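Local coordinates for pseudoalteromonas arctica PAMC 21717 (Pseudoalteromonas arctica, PDB 5YL7), which probably hydrolyses peptide bonds in proteins, as a cold-active, calcium-binding serine protease of the subtilase family, at residues W12-Q17 against G117-A122; A105-A110 against A284-G289; V130-K135 against S141-G146. One frame throughout, in Å; residues are numbered along the deposited sequence.

In the fold
All three contacts of this subtilase are buried, yet their chemistry changes with their place in the fold. Contact 2, whose centre lies about 6 Å from that of the chain, packs helix 100-109 on helix 280-297 through apolar groups and one imidazole face. Contact 1 adjoins it and joins helix 12-15 to the loop after helix 100-109 by a direct phenol-to-carbonyl hydrogen bond beside a calcium site; T107 O and V108 O of contact 2 probably accept hydrogen bonds from V121 N and A122 N of contact 1. Contact 3 lies on the opposite side of the centre from contact 1, sharing no element with the other two, and pairs aliphatic packing with a single bridging water.

Contact 1 of 3, residues W12-Q17 against G117-A122. With CA (calcium ion), chain C.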
ATOM      1  N   TRP A  12       4.882  -2.226  16.068  1.00  5.98           N
ATOM      2  CA  TRP A  12       5.898  -1.233  16.444  1.00  6.03           C
ATOM      3  C   TRP A  12       5.948  -0.051  15.486  1.00  5.15           C
ATOM      4  O   TRP A  12       6.285   1.082  15.827  1.00  6.50           O
ATOM      5  CB  TRP A  12       7.294  -1.898  16.522  1.00  6.17           C
ATOM      6  CG  TRP A  12       7.715  -2.605  15.274  1.00  5.75           C
ATOM      7  CD1 TRP A  12       7.580  -3.887  14.952  1.00  5.79           C
ATOM      8  CD2 TRP A  12       8.332  -1.970  14.118  1.00  5.78           C
ATOM      9  NE1 TRP A  12       8.009  -4.124  13.684  1.00  5.62           N
ATOM     10  CE2 TRP A  12       8.471  -2.952  13.145  1.00  5.86           C
ATOM     11  CE3 TRP A  12       8.770  -0.680  13.814  1.00  5.76           C
ATOM     12  CZ2 TRP A  12       9.005  -2.680  11.856  1.00  5.88           C
ATOM     13  CZ3 TRP A  12       9.289  -0.431  12.543  1.00  6.72           C
ATOM     14  CH2 TRP A  12       9.418  -1.418  11.605  1.00  6.15           C
ATOM     15  N   HIS A  13       5.655  -0.408  14.221  1.00  4.86           N
ATOM     16  CA  HIS A  13       5.708   0.499  13.109  1.00  5.10           C
ATOM     17  C   HIS A  13       4.701   1.650  13.182  1.00  5.00           C
ATOM     18  O   HIS A  13       4.798   2.626  12.476  1.00  5.30           O
ATOM     19  CB  HIS A  13       5.636  -0.272  11.804  1.00  5.03           C
ATOM     20  CG  HIS A  13       4.656  -1.383  11.814  1.00  4.67           C
ATOM     21  ND1 HIS A  13       3.346  -1.204  11.382  1.00  4.41           N
ATOM     22  CD2 HIS A  13       4.743  -2.688  12.270  1.00  5.08           C
ATOM     23  CE1 HIS A  13       2.716  -2.378  11.620  1.00  4.26           C
ATOM     24  NE2 HIS A  13       3.509  -3.301  12.131  1.00  4.97           N
ATOM     25  N   TYR A  14       3.713   1.568  14.069  1.00  5.06           N
ATOM     26  CA  TYR A  14       2.777   2.627  14.319  1.00  5.42           C
ATOM     27  C   TYR A  14       3.161   3.603  15.394  1.00  6.43           C
ATOM     28  O   TYR A  14       2.663   4.718  15.382  1.00  7.49           O
ATOM     29  CB  TYR A  14       1.396   2.065  14.676  1.00  5.73           C
ATOM     30  CG  TYR A  14       0.668   1.262  13.574  1.00  5.71           C
ATOM     31  CD1 TYR A  14       1.075   1.306  12.239  1.00  5.55           C
ATOM     32  CD2 TYR A  14      -0.415   0.488  13.929  1.00  6.02           C
ATOM     33  CE1 TYR A  14       0.362   0.592  11.298  1.00  5.60           C
ATOM     34  CE2 TYR A  14      -1.118  -0.196  12.992  1.00  6.40           C
ATOM     35  CZ  TYR A  14      -0.747  -0.139  11.663  1.00  5.72           C
ATOM     36  OH  TYR A  14      -1.459  -0.850  10.675  1.00  5.69           O
ATOM     37  N   TYR A  15       4.035   3.177  16.309  1.00  7.42           N
ATOM     38  CA  TYR A  15       4.195   4.011  17.524  1.00  8.19           C
ATOM     39  C   TYR A  15       5.592   4.029  18.109  1.00  8.93           C
ATOM     40  O   TYR A  15       5.798   4.939  18.976  1.00  9.69           O
ATOM     41  CB  TYR A  15       3.256   3.492  18.643  1.00  8.23           C
ATOM     42  CG  TYR A  15       3.618   2.171  19.218  1.00  8.72           C
ATOM     43  CD1 TYR A  15       4.471   2.081  20.299  1.00 10.10           C
ATOM     44  CD2 TYR A  15       3.109   0.969  18.749  1.00  8.75           C
ATOM     45  CE1 TYR A  15       4.820   0.950  20.858  1.00  9.80           C
ATOM     46  CE2 TYR A  15       3.444  -0.238  19.223  1.00  8.53           C
ATOM     47  CZ  TYR A  15       4.369  -0.293  20.353  1.00  9.42           C
ATOM     48  OH  TYR A  15       4.788  -1.451  20.863  1.00 10.66           O
ATOM     49  N   GLU A  16       6.501   3.152  17.818  1.00  7.81           N
ATOM     50  CA  GLU A  16       7.863   3.238  18.510  1.00  6.94           C
ATOM     51  C   GLU A  16       8.604   4.452  17.996  1.00  8.53           C
ATOM     52  O   GLU A  16       8.476   4.914  16.874  1.00  8.58           O
ATOM     53  CB  GLU A  16       8.664   2.004  18.229  1.00  8.02           C
ATOM     54  CG  GLU A  16       8.265   0.862  19.036  1.00  8.81           C
ATOM     55  CD  GLU A  16       9.198  -0.315  18.982  1.00  9.88           C
ATOM     56  OE1 GLU A  16      10.086  -0.403  18.126  1.00  8.72           O
ATOM     57  OE2 GLU A  16       9.030  -1.259  19.809  1.00 11.94           O
ATOM     58  N   GLN A  17       9.476   5.025  18.885  1.00  9.42           N
ATOM     59  CA  GLN A  17      10.169   6.246  18.512  1.00 10.03           C
ATOM     60  C   GLN A  17      11.160   6.068  17.351  1.00  8.69           C
ATOM     61  O   GLN A  17      11.271   6.934  16.522  1.00 10.34           O
ATOM     62  CB  GLN A  17      10.915   6.799  19.787  1.00 12.69           C
ATOM     63  CG  GLN A  17       9.920   7.328  20.841  1.00 18.88           C
ATOM     64  CD  GLN A  17       9.031   8.422  20.312  1.00 27.74           C
ATOM     65  OE1 GLN A  17       9.546   9.411  19.751  1.00 31.89           O
ATOM     66  NE2 GLN A  17       7.690   8.254  20.445  1.00 23.89           N
ATOM     67  N   GLY A 117      -7.467  -8.525  16.861  1.00  7.69           N
ATOM     68  CA  GLY A 117      -6.440  -8.397  15.794  1.00  7.41           C
ATOM     69  C   GLY A 117      -5.663  -7.124  15.951  1.00  7.24           C
ATOM     70  O   GLY A 117      -5.141  -6.733  17.008  1.00  7.32           O
ATOM     71  N   VAL A 118      -5.486  -6.453  14.802  1.00  6.71           N
ATOM     72  CA  VAL A 118      -4.635  -5.308  14.557  1.00  6.01           C
ATOM     73  C   VAL A 118      -5.328  -3.985  14.398  1.00  5.67           C
ATOM     74  O   VAL A 118      -6.616  -3.972  14.368  1.00  6.39           O
ATOM     75  CB  VAL A 118      -3.719  -5.601  13.294  1.00  6.47           C
ATOM     76  CG1 VAL A 118      -2.790  -6.768  13.527  1.00  7.21           C
ATOM     77  CG2 VAL A 118      -4.587  -5.844  12.091  1.00  6.42           C
ATOM     78  N   ALA A 119      -4.558  -2.904  14.235  1.00  5.88           N
ATOM     79  CA  ALA A 119      -5.069  -1.638  13.849  1.00  5.59           C
ATOM     80  C   ALA A 119      -4.609  -1.255  12.453  1.00  5.99           C
ATOM     81  O   ALA A 119      -3.685  -1.880  11.907  1.00  6.29           O
ATOM     82  CB  ALA A 119      -4.650  -0.586  14.873  1.00  7.89           C
ATOM     83  N   GLY A 120      -5.296  -0.281  11.888  1.00  5.18           N
ATOM     84  CA  GLY A 120      -4.954   0.271  10.581  1.00  5.18           C
ATOM     85  C   GLY A 120      -4.536   1.699  10.735  1.00  5.43           C
ATOM     86  O   GLY A 120      -4.890   2.420  11.676  1.00  6.91           O
ATOM     87  N   VAL A 121      -3.751   2.248   9.773  1.00  5.07           N
ATOM     88  CA  VAL A 121      -3.268   3.618   9.847  1.00  5.61           C
ATOM     89  C   VAL A 121      -4.390   4.599   9.706  1.00  5.55           C
ATOM     90  O   VAL A 121      -4.445   5.595  10.451  1.00  6.77           O
ATOM     91  CB  VAL A 121      -2.196   3.818   8.749  1.00  5.04           C
ATOM     92  CG1 VAL A 121      -1.784   5.270   8.671  1.00  5.90           C
ATOM     93  CG2 VAL A 121      -0.986   2.930   9.028  1.00  5.54           C
ATOM     94  N   ALA A 122      -5.238   4.417   8.709  1.00  5.43           N
ATOM     95  CA  ALA A 122      -6.389   5.282   8.443  1.00  5.89           C
ATOM     96  C   ALA A 122      -7.630   4.462   8.673  1.00  5.91           C
ATOM     97  O   ALA A 122      -8.397   4.168   7.767  1.00  6.15           O
ATOM     98  CB  ALA A 122      -6.346   5.887   7.065  1.00  6.64           C
TER
HETATM   99 CA    CA C 801      -8.765  -4.817  14.848  1.00  6.54          CA
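Y14 OH donates a 2.7 Å hydrogen bond to A119 O, tying the short helix 12-15 near the N-terminus to a calcium-binding loop of the subtilase fold, the one that leads from helix 100-109 to strand 126-131. The hydroxyl sits above the carbonyl plane of A119, 37° out of it, while the carbonyl oxygen stays at the edge of the tyrosine ring, near the plane of the ring. Aliphatic carbons touch the phenol at CE1 and at CE2. V121 CG2 comes obliquely to the ring and meets Y14 CE1 at 3.5 Å, and A119 CB lies 4.0 Å from Y14 CE2. With CG anti to its own carbonyl carbon (chi1 -64°), the ring of Y14 reaches across to the loop, and CE1 of H13 from its own helix lies over one face. The loop has further grips of its own: Q11 OE1 bonds the amide of A119, and T112 OG1 that of G120. The tyrosine thus meets the loop next door to a metal ligand. V118, immediately before A119, gives its O to calcium at 2.4 Å, alongside atoms of D5, D49, V111, N114 and E116.

Contact 2 of 3, residues A105-A110 against A284-G289; sequences AGTVAA and APHVAG
Helices 105-109 and 284-289 run in the same general direction, their axes 8.2 Å apart at closest approach and crossing at -30°, and V108 and G289 bring the two backbones nearest, CA to CA 5.0 Å. G289, with no side chain on the side turned to helix 105-109, permits this approach between two helices of the subtilase core. The methyl of T107 makes a CH-pi contact with H286: CG2 stands 3.9 Å from the ring centroid and 15° off the ring normal, over one face. With OG1 beside the backbone N (chi1 -59°), CG2 of T107 takes the position anti to that nitrogen and faces the second helix, where it also meets P285, whose CB is 3.8 Å away. The proline fits between T107 and V108, since the same P285 CB lies 3.6 Å from V108 CG2. Both nitrogens of H286 have hydrogen-bond partners: ND1 is hydrogen-bonded to M282 O, one turn back, and NE2 to H13 ND1. Because a carbonyl can only accept, ND1 probably carries the proton, which would leave NE2, in a neutral ring, to accept from H13 ND1. Thus held in rotation, the imidazole offers helix 100-109 a face suited to a methyl group.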
ATOM      1  N   ALA A 105      -3.878  -3.907   2.446  1.00  4.39           N
ATOM      2  CA  ALA A 105      -5.125  -3.247   2.809  1.00  4.87           C
ATOM      3  C   ALA A 105      -5.298  -3.084   4.328  1.00  5.00           C
ATOM      4  O   ALA A 105      -5.882  -2.092   4.756  1.00  5.18           O
ATOM      5  CB  ALA A 105      -6.326  -3.958   2.194  1.00  6.01           C
ATOM      6  N   GLY A 106      -4.867  -4.112   5.080  1.00  4.59           N
ATOM      7  CA  GLY A 106      -4.941  -3.986   6.534  1.00  4.81           C
ATOM      8  C   GLY A 106      -4.072  -2.906   7.128  1.00  4.74           C
ATOM      9  O   GLY A 106      -4.466  -2.252   8.101  1.00  5.31           O
ATOM     10  N   THR A 107      -2.901  -2.654   6.494  1.00  4.26           N
ATOM     11  CA  THR A 107      -2.109  -1.545   6.971  1.00  4.58           C
ATOM     12  C   THR A 107      -2.830  -0.246   6.732  1.00  5.21           C
ATOM     13  O   THR A 107      -2.831   0.666   7.576  1.00  5.33           O
ATOM     14  CB  THR A 107      -0.689  -1.519   6.299  1.00  4.64           C
ATOM     15  OG1 THR A 107      -0.065  -2.777   6.637  1.00  5.08           O
ATOM     16  CG2 THR A 107       0.099  -0.366   6.702  1.00  4.62           C
ATOM     17  N   VAL A 108      -3.485  -0.120   5.579  1.00  4.57           N
ATOM     18  CA  VAL A 108      -4.242   1.120   5.323  1.00  4.78           C
ATOM     19  C   VAL A 108      -5.433   1.279   6.270  1.00  4.91           C
ATOM     20  O   VAL A 108      -5.601   2.376   6.859  1.00  6.07           O
ATOM     21  CB  VAL A 108      -4.764   1.183   3.883  1.00  4.65           C
ATOM     22  CG1 VAL A 108      -5.618   2.449   3.683  1.00  5.81           C
ATOM     23  CG2 VAL A 108      -3.574   1.115   2.896  1.00  4.53           C
ATOM     24  N   ALA A 109      -6.213   0.243   6.471  1.00  5.39           N
ATOM     25  CA  ALA A 109      -7.527   0.422   7.102  1.00  5.20           C
ATOM     26  C   ALA A 109      -8.068  -0.868   7.762  1.00  5.23           C
ATOM     27  O   ALA A 109      -9.287  -1.053   7.791  1.00  6.10           O
ATOM     28  CB  ALA A 109      -8.494   1.021   6.118  1.00  6.63           C
ATOM     29  N   ALA A 110      -7.262  -1.650   8.466  1.00  4.96           N
ATOM     30  CA  ALA A 110      -7.809  -2.685   9.334  1.00  5.46           C
ATOM     31  C   ALA A 110      -8.775  -2.009  10.305  1.00  6.35           C
ATOM     32  O   ALA A 110      -8.605  -0.904  10.781  1.00  6.07           O
ATOM     33  CB  ALA A 110      -6.762  -3.420  10.113  1.00  5.99           C
ATOM     34  N   ALA A 284       4.795   1.667   1.847  1.00  4.26           N
ATOM     35  CA  ALA A 284       3.822   2.467   1.070  1.00  3.99           C
ATOM     36  C   ALA A 284       2.461   2.623   1.723  1.00  3.40           C
ATOM     37  O   ALA A 284       2.005   3.773   1.801  1.00  4.12           O
ATOM     38  CB  ALA A 284       3.738   1.947  -0.371  1.00  4.75           C
ATOM     39  N   PRO A 285       1.845   1.583   2.221  1.00  4.14           N
ATOM     40  CA  PRO A 285       0.440   1.779   2.801  1.00  4.11           C
ATOM     41  C   PRO A 285       0.504   2.566   4.073  1.00  4.30           C
ATOM     42  O   PRO A 285      -0.533   3.160   4.425  1.00  4.78           O
ATOM     43  CB  PRO A 285      -0.078   0.369   2.955  1.00  4.43           C
ATOM     44  CG  PRO A 285       1.187  -0.478   2.984  1.00  4.52           C
ATOM     45  CD  PRO A 285       2.064   0.132   1.988  1.00  4.12           C
ATOM     46  N   HIS A 286       1.607   2.608   4.803  1.00  3.88           N
ATOM     47  CA  HIS A 286       1.715   3.582   5.905  1.00  4.05           C
ATOM     48  C   HIS A 286       1.552   4.960   5.373  1.00  4.41           C
ATOM     49  O   HIS A 286       0.837   5.830   5.964  1.00  4.90           O
ATOM     50  CB  HIS A 286       3.025   3.418   6.659  1.00  4.56           C
ATOM     51  CG  HIS A 286       3.138   2.209   7.563  1.00  4.37           C
ATOM     52  ND1 HIS A 286       3.591   0.985   7.160  1.00  4.90           N
ATOM     53  CD2 HIS A 286       2.849   2.070   8.906  1.00  4.45           C
ATOM     54  CE1 HIS A 286       3.565   0.184   8.226  1.00  4.96           C
ATOM     55  NE2 HIS A 286       3.143   0.811   9.296  1.00  4.94           N
ATOM     56  N   VAL A 287       2.250   5.290   4.286  1.00  4.38           N
ATOM     57  CA  VAL A 287       2.184   6.613   3.692  1.00  4.18           C
ATOM     58  C   VAL A 287       0.798   6.885   3.056  1.00  4.19           C
ATOM     59  O   VAL A 287       0.287   8.008   3.227  1.00  4.84           O
ATOM     60  CB  VAL A 287       3.321   6.805   2.695  1.00  4.27           C
ATOM     61  CG1 VAL A 287       3.286   8.170   2.019  1.00  4.08           C
ATOM     62  CG2 VAL A 287       4.621   6.539   3.361  1.00  4.77           C
ATOM     63  N   ALA A 288       0.212   5.907   2.418  1.00  4.20           N
ATOM     64  CA  ALA A 288      -1.132   6.065   1.874  1.00  3.88           C
ATOM     65  C   ALA A 288      -2.096   6.333   2.984  1.00  4.40           C
ATOM     66  O   ALA A 288      -2.982   7.152   2.820  1.00  5.04           O
ATOM     67  CB  ALA A 288      -1.514   4.837   1.057  1.00  4.64           C
ATOM     68  N   GLY A 289      -1.912   5.638   4.119  1.00  4.51           N
ATOM     69  CA  GLY A 289      -2.816   5.936   5.240  1.00  5.12           C
ATOM     70  C   GLY A 289      -2.633   7.339   5.738  1.00  5.14           C
ATOM     71  O   GLY A 289      -3.627   8.017   6.052  1.00  5.30           O
TER

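Contact 3 of 3, residues V130-K135 against S141-G146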
ATOM      1  N   VAL A 130      -8.614  -2.937  -5.856  1.00  4.96           N
ATOM      2  CA  VAL A 130      -8.481  -2.999  -7.310  1.00  5.22           C
ATOM      3  C   VAL A 130      -7.508  -4.062  -7.599  1.00  4.99           C
ATOM      4  O   VAL A 130      -6.295  -3.930  -7.349  1.00  6.01           O
ATOM      5  CB  VAL A 130      -8.109  -1.625  -7.893  1.00  5.50           C
ATOM      6  CG1 VAL A 130      -8.117  -1.695  -9.416  1.00  6.52           C
ATOM      7  CG2 VAL A 130      -9.050  -0.563  -7.416  1.00  6.05           C
ATOM      8  N   ARG A 131      -7.994  -5.208  -8.075  1.00  4.84           N
ATOM      9  CA  ARG A 131      -7.185  -6.366  -8.275  1.00  5.21           C
ATOM     10  C   ARG A 131      -6.473  -6.264  -9.617  1.00  5.11           C
ATOM     11  O   ARG A 131      -7.129  -6.294 -10.659  1.00  5.60           O
ATOM     12  CB  ARG A 131      -7.950  -7.695  -8.108  1.00  5.81           C
ATOM     13  CG  ARG A 131      -7.128  -8.890  -8.388  1.00  5.91           C
ATOM     14  CD  ARG A 131      -7.809 -10.155  -7.879  1.00  5.54           C
ATOM     15  NE  ARG A 131      -6.906 -11.262  -8.086  1.00  5.92           N
ATOM     16  CZ  ARG A 131      -6.965 -12.244  -8.994  1.00  5.63           C
ATOM     17  NH1 ARG A 131      -7.984 -12.322  -9.814  1.00  7.21           N
ATOM     18  NH2 ARG A 131      -5.994 -13.109  -9.091  1.00  6.20           N
ATOM     19  N   VAL A 132      -5.158  -6.171  -9.586  1.00  5.71           N
ATOM     20  CA  VAL A 132      -4.340  -6.039 -10.784  1.00  5.82           C
ATOM     21  C   VAL A 132      -3.238  -7.026 -10.854  1.00  6.44           C
ATOM     22  O   VAL A 132      -2.603  -7.136 -11.941  1.00  6.94           O
ATOM     23  CB  VAL A 132      -3.801  -4.601 -10.919  1.00  6.40           C
ATOM     24  CG1 VAL A 132      -4.916  -3.537 -10.974  1.00  6.89           C
ATOM     25  CG2 VAL A 132      -2.793  -4.272  -9.841  1.00  5.69           C
ATOM     26  N   LEU A 133      -2.985  -7.790  -9.820  1.00  5.83           N
ATOM     27  CA  LEU A 133      -1.891  -8.790  -9.734  1.00  6.43           C
ATOM     28  C   LEU A 133      -2.467 -10.162  -9.434  1.00  6.79           C
ATOM     29  O   LEU A 133      -3.320 -10.309  -8.545  1.00  6.35           O
ATOM     30  CB  LEU A 133      -0.906  -8.467  -8.640  1.00  6.97           C
ATOM     31  CG  LEU A 133      -0.314  -7.048  -8.601  1.00  7.16           C
ATOM     32  CD1 LEU A 133       0.600  -6.901  -7.398  1.00  8.29           C
ATOM     33  CD2 LEU A 133       0.468  -6.761  -9.869  1.00  9.78           C
ATOM     34  N   GLY A 134      -2.023 -11.154 -10.188  1.00  6.83           N
ATOM     35  CA  GLY A 134      -2.358 -12.552  -9.976  1.00  6.84           C
ATOM     36  C   GLY A 134      -1.192 -13.443 -10.067  1.00  6.79           C
ATOM     37  O   GLY A 134      -0.067 -13.119  -9.650  1.00  7.03           O
ATOM     38  N   LYS A 135      -1.423 -14.655 -10.605  1.00  7.20           N
ATOM     39  CA  LYS A 135      -0.284 -15.599 -10.703  1.00  8.60           C
ATOM     40  C   LYS A 135       0.793 -15.066 -11.642  1.00  7.99           C
ATOM     41  O   LYS A 135       0.429 -14.708 -12.798  1.00 10.50           O
ATOM     42  CB  LYS A 135      -0.776 -16.922 -11.249  1.00  9.29           C
ATOM     43  CG  LYS A 135      -1.660 -17.692 -10.261  1.00  9.20           C
ATOM     44  CD  LYS A 135      -2.330 -18.891 -10.898  1.00 11.62           C
ATOM     45  CE  LYS A 135      -1.348 -19.962 -11.178  1.00 13.89           C
ATOM     46  NZ  LYS A 135      -2.021 -21.218 -11.729  1.00 15.57           N
ATOM     47  N   SER A 141      -0.719  -2.821 -18.598  1.00  9.11           N
ATOM     48  CA  SER A 141      -1.895  -2.226 -19.078  1.00 10.26           C
ATOM     49  C   SER A 141      -3.145  -2.416 -18.120  1.00  8.89           C
ATOM     50  O   SER A 141      -3.997  -1.546 -18.029  1.00 10.05           O
ATOM     51  CB  SER A 141      -2.266  -2.667 -20.525  1.00 14.04           C
ATOM     52  OG  SER A 141      -2.238  -4.009 -20.537  1.00 17.01           O
ATOM     53  N   ASP A 142      -3.152  -3.590 -17.455  1.00  7.96           N
ATOM     54  CA  ASP A 142      -4.186  -3.790 -16.447  1.00  7.83           C
ATOM     55  C   ASP A 142      -3.957  -2.885 -15.241  1.00  6.29           C
ATOM     56  O   ASP A 142      -4.939  -2.345 -14.685  1.00  7.29           O
ATOM     57  CB  ASP A 142      -4.204  -5.245 -15.984  1.00  7.37           C
ATOM     58  CG  ASP A 142      -4.681  -6.250 -17.051  1.00  8.41           C
ATOM     59  OD1 ASP A 142      -5.375  -5.860 -18.002  1.00  9.23           O
ATOM     60  OD2 ASP A 142      -4.484  -7.455 -16.764  1.00  8.21           O
ATOM     61  N   ILE A 143      -2.749  -2.757 -14.796  1.00  6.14           N
ATOM     62  CA  ILE A 143      -2.404  -1.847 -13.695  1.00  6.10           C
ATOM     63  C   ILE A 143      -2.824  -0.437 -14.034  1.00  6.71           C
ATOM     64  O   ILE A 143      -3.409   0.287 -13.209  1.00  6.77           O
ATOM     65  CB  ILE A 143      -0.947  -1.969 -13.304  1.00  6.70           C
ATOM     66  CG1 ILE A 143      -0.663  -3.407 -12.835  1.00  6.93           C
ATOM     67  CG2 ILE A 143      -0.581  -0.927 -12.307  1.00  6.97           C
ATOM     68  CD1 ILE A 143       0.798  -3.770 -12.811  1.00  8.17           C
ATOM     69  N   ALA A 144      -2.518  -0.007 -15.248  1.00  6.61           N
ATOM     70  CA  ALA A 144      -2.854   1.369 -15.678  1.00  6.49           C
ATOM     71  C   ALA A 144      -4.320   1.595 -15.723  1.00  6.39           C
ATOM     72  O   ALA A 144      -4.825   2.628 -15.242  1.00  6.66           O
ATOM     73  CB  ALA A 144      -2.206   1.641 -17.035  1.00  7.94           C
ATOM     74  N   ASP A 145      -5.111   0.647 -16.229  1.00  6.67           N
ATOM     75  CA  ASP A 145      -6.557   0.771 -16.183  1.00  6.90           C
ATOM     76  C   ASP A 145      -7.102   0.818 -14.736  1.00  6.83           C
ATOM     77  O   ASP A 145      -8.056   1.493 -14.410  1.00  6.58           O
ATOM     78  CB  ASP A 145      -7.201  -0.302 -17.023  1.00  8.01           C
ATOM     79  CG  ASP A 145      -7.093  -0.064 -18.494  1.00  8.48           C
ATOM     80  OD1 ASP A 145      -6.831   1.107 -18.905  1.00 10.73           O
ATOM     81  OD2 ASP A 145      -7.382  -1.017 -19.250  1.00  9.54           O
ATOM     82  N   GLY A 146      -6.406   0.049 -13.860  1.00  5.84           N
ATOM     83  CA  GLY A 146      -6.736   0.137 -12.465  1.00  5.71           C
ATOM     84  C   GLY A 146      -6.580   1.526 -11.833  1.00  5.67           C
ATOM     85  O   GLY A 146      -7.408   1.977 -11.072  1.00  6.18           O
TER
HETATM   86  O   HOH W   1      -2.676  -8.035 -14.682  1.00  9.14           O
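V132 and I143 cross at about a right angle, V132 CG2 meeting I143 CG1 at 3.8 Å, where the residues that leave strand 126-131 pack on helix 140-150, the next helix in the chain. With chi1 -58°, CG1 stands anti to the carbonyl carbon of V132 and reaches D142 O at 3.9 Å, while CG2, between the backbone N and that carbon, turns to I143. Further along the helix, with no side chain at G146 on the face turned to V130 and V132, V130 CG1 can come to 3.8 Å from G146 CA. L133 adds a looser touch, its CD2 4.2 Å from I143 CD1. Polar linkage is indirect: one water donates to V132 O at 2.9 Å and to D142 OD2 at 2.8 Å. The D142 carboxylate is positioned through OD1, which forms a salt bridge with R73 and a hydrogen bond with S62 OG. L133 packs on the backbone of a bound peptide and I143 on a modified side chain of it, consistent with a place along the substrate cleft, as in subtilisins. Outward, strand 126-131, helix 140-150 and parallel strand 167-170 form a beta-alpha-beta crossover that passes strand 36-41, and A144 meets helix 180-191.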